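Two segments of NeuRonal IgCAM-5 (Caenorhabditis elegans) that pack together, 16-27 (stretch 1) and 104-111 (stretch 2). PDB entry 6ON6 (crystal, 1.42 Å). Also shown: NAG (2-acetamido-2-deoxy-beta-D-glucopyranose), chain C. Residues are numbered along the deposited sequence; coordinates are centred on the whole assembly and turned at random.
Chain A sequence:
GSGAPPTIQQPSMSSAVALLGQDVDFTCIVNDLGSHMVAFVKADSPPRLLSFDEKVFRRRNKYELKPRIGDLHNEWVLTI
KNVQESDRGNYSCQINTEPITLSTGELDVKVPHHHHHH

Stretch 1 (16-27) AVALLGQDVDFT
Stretch 2 104-111: TGELDVKV

Two segments far apart in the chain join edge to edge as parallel β-strands, while a second strand of the first segment lays Val24 and Phe26 over one face of the pair. Strand 16-19 runs alongside strand 104-110 at a crossing angle of -24°, in the register Ala16-Leu107, Val17-Asp108, Ala18-Val109 and Leu19-Lys110, with CA-CA distances of 5.0, 4.6, 5.1 and 4.9 Å. Both backbones are extended (Val17 phi/psi -127/158, Asp108 -99/134). As usual in a parallel pair, alternate residues of one strand bond to residues flanking their partner: Ala16 N donates to Glu106 O (2.8 Å), Asp108 N to Ala16 O (2.9 Å), Ala18 N to Asp108 O (3.0 Å) and Lys110 N to Ala18 O (2.8 Å). CA-H...O contacts fill the ladder between them, the shortest from Val17 CA to Asp108 O (3.3 Å). At the end of the ladder the strands part: Leu20 N reaches Lys110 O only weakly, at 3.5 Å, and a water bridges the gap, accepting from Leu20 N (2.9 Å) and donating to Lys110 O (2.5 Å).

A type II turn, Leu19 to Gln22, follows. Gln22 N bonds Leu19 O (3.0 Å), and the extended Gln22 side chain (chi1 t, chi2 t, chi3 -32°) reaches Leu19, where OE1 accepts from Leu19 N (3.0 Å). Gly21, at phi/psi 88/-10, has a conformation in which a CB would jam against the preceding carbonyl. Strand 24-27 then runs nearly antiparallel to strand 104-110 (170°), too far for backbone pairing but within side-chain reach.

Ala16, Ala18, Leu107 and Val109 share one face. Leu107 (t, p) brings its CD1 to Ala18 CB (4.2 Å), Ala16 CB (4.3 Å) and Val24 CG2 (4.1 Å; Val24 is t). Phe26 (chi1 m, chi2 -83°) meets Leu107 CB with CZ at 3.9 Å, at the ring edge; its CE1 lies 3.9 Å from Gly105 C, and a CB on Gly105 would point toward the ring, tight against CE1. Leu20 (m, t) sets CD2 3.7 Å from Val109 CG1 (chi1 t).

Val17, Leu19, Asp108 and Lys110 occupy the other face. Lys110 (m, m, t, m) curls back so that NZ forms a salt bridge with Asp108 OD2 (2.7 Å). Beside it, Val17 CG1 (chi1 m) packs on Asp108 CB (3.5 Å) and Leu19 CD2 (m, t) on Lys110 CB (3.6 Å). The CA-to-CB bond of Glu106 (t, t) points away from stretch 1, and its OE2 accepts a hydrogen bond from NAG N2 (2.9 Å).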

# COMPACT_ATOMS: atom_id res chain seq x y z
N ALA A 16 -1.48 -12.59 15.89
CA ALA A 16 -0.78 -12.35 17.14
C ALA A 16 -1.68 -11.57 18.09
O ALA A 16 -2.65 -10.94 17.67
CB ALA A 16 0.48 -11.54 16.91
N VAL A 17 -1.34 -11.60 19.38
CA VAL A 17 -2.00 -10.78 20.38
C VAL A 17 -0.93 -10.01 21.15
O VAL A 17 0.23 -10.40 21.19
CB VAL A 17 -2.89 -11.61 21.33
CG1 VAL A 17 -4.07 -12.18 20.61
CG2 VAL A 17 -2.11 -12.71 22.10
N ALA A 18 -1.32 -8.90 21.78
CA ALA A 18 -0.34 -8.06 22.47
C ALA A 18 -1.04 -7.21 23.50
O ALA A 18 -2.21 -6.84 23.32
CB ALA A 18 0.35 -7.13 21.48
N LEU A 19 -0.32 -6.91 24.57
CA LEU A 19 -0.74 -5.86 25.50
C LEU A 19 -0.22 -4.51 25.02
O LEU A 19 0.73 -4.44 24.26
CB LEU A 19 -0.16 -6.12 26.89
CG LEU A 19 -0.60 -7.42 27.58
CD1 LEU A 19 0.02 -7.59 28.95
CD2 LEU A 19 -2.09 -7.70 27.60
N LEU A 20 -0.83 -3.42 25.51
CA LEU A 20 -0.32 -2.10 25.18
C LEU A 20 1.17 -2.01 25.51
O LEU A 20 1.59 -2.40 26.61
CB LEU A 20 -1.05 -1.00 25.96
CG LEU A 20 -2.54 -0.84 25.69
CD1 LEU A 20 -3.07 0.31 26.50
CD2 LEU A 20 -2.80 -0.61 24.21
N GLY A 21 1.94 -1.45 24.58
CA GLY A 21 3.37 -1.27 24.73
C GLY A 21 4.22 -2.44 24.29
O GLY A 21 5.44 -2.29 24.23
N GLN A 22 3.62 -3.60 23.99
CA GLN A 22 4.37 -4.78 23.60
C GLN A 22 4.80 -4.61 22.15
O GLN A 22 4.12 -3.96 21.36
CB GLN A 22 3.46 -6.01 23.71
CG GLN A 22 4.12 -7.37 23.51
CD GLN A 22 3.16 -8.52 23.84
OE1 GLN A 22 2.30 -8.39 24.72
NE2 GLN A 22 3.32 -9.67 23.13
N ASP A 23 5.95 -5.21 21.79
CA ASP A 23 6.36 -5.24 20.38
C ASP A 23 5.91 -6.56 19.75
O ASP A 23 5.98 -7.59 20.41
CB ASP A 23 7.88 -5.17 20.23
CG ASP A 23 8.48 -3.85 20.72
OD1 ASP A 23 7.77 -2.87 20.97
OD2 ASP A 23 9.72 -3.84 20.84
N VAL A 24 5.51 -6.50 18.49
CA VAL A 24 5.02 -7.69 17.78
C VAL A 24 5.62 -7.73 16.37
O VAL A 24 5.69 -6.70 15.69
CB VAL A 24 3.48 -7.72 17.67
CG1 VAL A 24 2.98 -8.89 16.78
CG2 VAL A 24 2.85 -7.82 19.01
N ASP A 25 6.00 -8.93 15.91
CA ASP A 25 6.50 -9.09 14.55
C ASP A 25 5.49 -9.86 13.69
O ASP A 25 4.84 -10.81 14.18
CB ASP A 25 7.76 -9.98 14.55
CG ASP A 25 8.98 -9.29 15.16
OD1 ASP A 25 8.95 -8.05 15.36
OD2 ASP A 25 9.98 -10.00 15.41
N PHE A 26 5.44 -9.48 12.42
CA PHE A 26 4.80 -10.28 11.36
C PHE A 26 5.90 -10.65 10.39
O PHE A 26 6.64 -9.80 9.90
CB PHE A 26 3.68 -9.46 10.65
CG PHE A 26 2.44 -9.30 11.49
CD1 PHE A 26 1.50 -10.32 11.52
CD2 PHE A 26 2.21 -8.16 12.25
CE1 PHE A 26 0.36 -10.22 12.28
CE2 PHE A 26 1.09 -8.08 13.02
CZ PHE A 26 0.14 -9.08 13.03
N THR A 27 6.01 -11.95 10.09
CA THR A 27 7.06 -12.43 9.17
C THR A 27 6.45 -12.98 7.88
O THR A 27 5.53 -13.80 7.91
CB THR A 27 7.93 -13.50 9.83
OG1 THR A 27 8.49 -12.97 11.04
CG2 THR A 27 9.07 -13.99 8.87
N THR A 104 -2.02 -12.69 5.08
CA THR A 104 -2.57 -11.73 6.04
C THR A 104 -2.67 -12.35 7.43
O THR A 104 -3.01 -13.54 7.57
CB THR A 104 -3.97 -11.35 5.63
OG1 THR A 104 -3.96 -10.82 4.30
CG2 THR A 104 -4.55 -10.24 6.58
N GLY A 105 -2.37 -11.55 8.46
CA GLY A 105 -2.59 -11.98 9.82
C GLY A 105 -3.17 -10.83 10.63
O GLY A 105 -3.04 -9.66 10.27
N GLU A 106 -3.85 -11.19 11.71
CA GLU A 106 -4.51 -10.20 12.57
C GLU A 106 -3.68 -9.91 13.81
O GLU A 106 -3.06 -10.80 14.40
CB GLU A 106 -5.86 -10.74 13.04
CG GLU A 106 -6.75 -9.66 13.65
CD GLU A 106 -8.25 -9.97 13.57
OE1 GLU A 106 -8.65 -11.08 13.12
OE2 GLU A 106 -9.04 -9.08 13.96
N LEU A 107 -3.69 -8.63 14.23
CA LEU A 107 -3.16 -8.24 15.53
C LEU A 107 -4.33 -7.90 16.42
O LEU A 107 -5.10 -6.98 16.11
CB LEU A 107 -2.22 -7.05 15.41
CG LEU A 107 -1.65 -6.48 16.72
CD1 LEU A 107 -0.90 -7.55 17.50
CD2 LEU A 107 -0.75 -5.31 16.47
N ASP A 108 -4.46 -8.62 17.52
CA ASP A 108 -5.43 -8.30 18.56
C ASP A 108 -4.70 -7.56 19.68
O ASP A 108 -3.63 -7.97 20.10
CB ASP A 108 -6.00 -9.62 19.09
CG ASP A 108 -7.26 -9.45 19.87
OD1 ASP A 108 -7.78 -8.32 19.96
OD2 ASP A 108 -7.75 -10.48 20.40
N VAL A 109 -5.29 -6.46 20.16
CA VAL A 109 -4.65 -5.68 21.22
C VAL A 109 -5.51 -5.75 22.47
O VAL A 109 -6.69 -5.39 22.45
CB VAL A 109 -4.38 -4.23 20.78
CG1 VAL A 109 -3.72 -3.44 21.93
CG2 VAL A 109 -3.50 -4.24 19.51
N LYS A 110 -4.90 -6.18 23.58
CA LYS A 110 -5.57 -6.27 24.87
C LYS A 110 -5.22 -5.06 25.73
O LYS A 110 -4.05 -4.66 25.80
CB LYS A 110 -5.13 -7.52 25.62
CG LYS A 110 -5.48 -8.82 24.93
CD LYS A 110 -6.96 -9.16 25.12
CE LYS A 110 -7.35 -10.30 24.22
NZ LYS A 110 -6.89 -9.96 22.86
N VAL A 111 -6.22 -4.48 26.39
CA VAL A 111 -5.96 -3.39 27.34
C VAL A 111 -5.94 -3.89 28.78
O VAL A 111 -6.98 -4.01 29.41
CB VAL A 111 -6.96 -2.24 27.18
CG1 VAL A 111 -6.69 -1.20 28.25
CG2 VAL A 111 -6.86 -1.64 25.79
C1 NAG C . -9.30 -9.04 9.79
C2 NAG C . -10.44 -8.35 10.54
C3 NAG C . -11.48 -9.36 11.01
C4 NAG C . -11.91 -10.28 9.88
C5 NAG C . -10.69 -10.90 9.21
C6 NAG C . -11.04 -11.74 8.00
C7 NAG C . -10.22 -6.33 11.92
C8 NAG C . -11.17 -5.69 10.95
N2 NAG C . -9.91 -7.61 11.67
O3 NAG C . -12.62 -8.65 11.50
O4 NAG C . -12.75 -11.32 10.39
O5 NAG C . -9.83 -9.85 8.75
O6 NAG C . -9.93 -12.51 7.56
O7 NAG C . -9.75 -5.72 12.88
O HOH W 1 -2.68 -3.77 27.65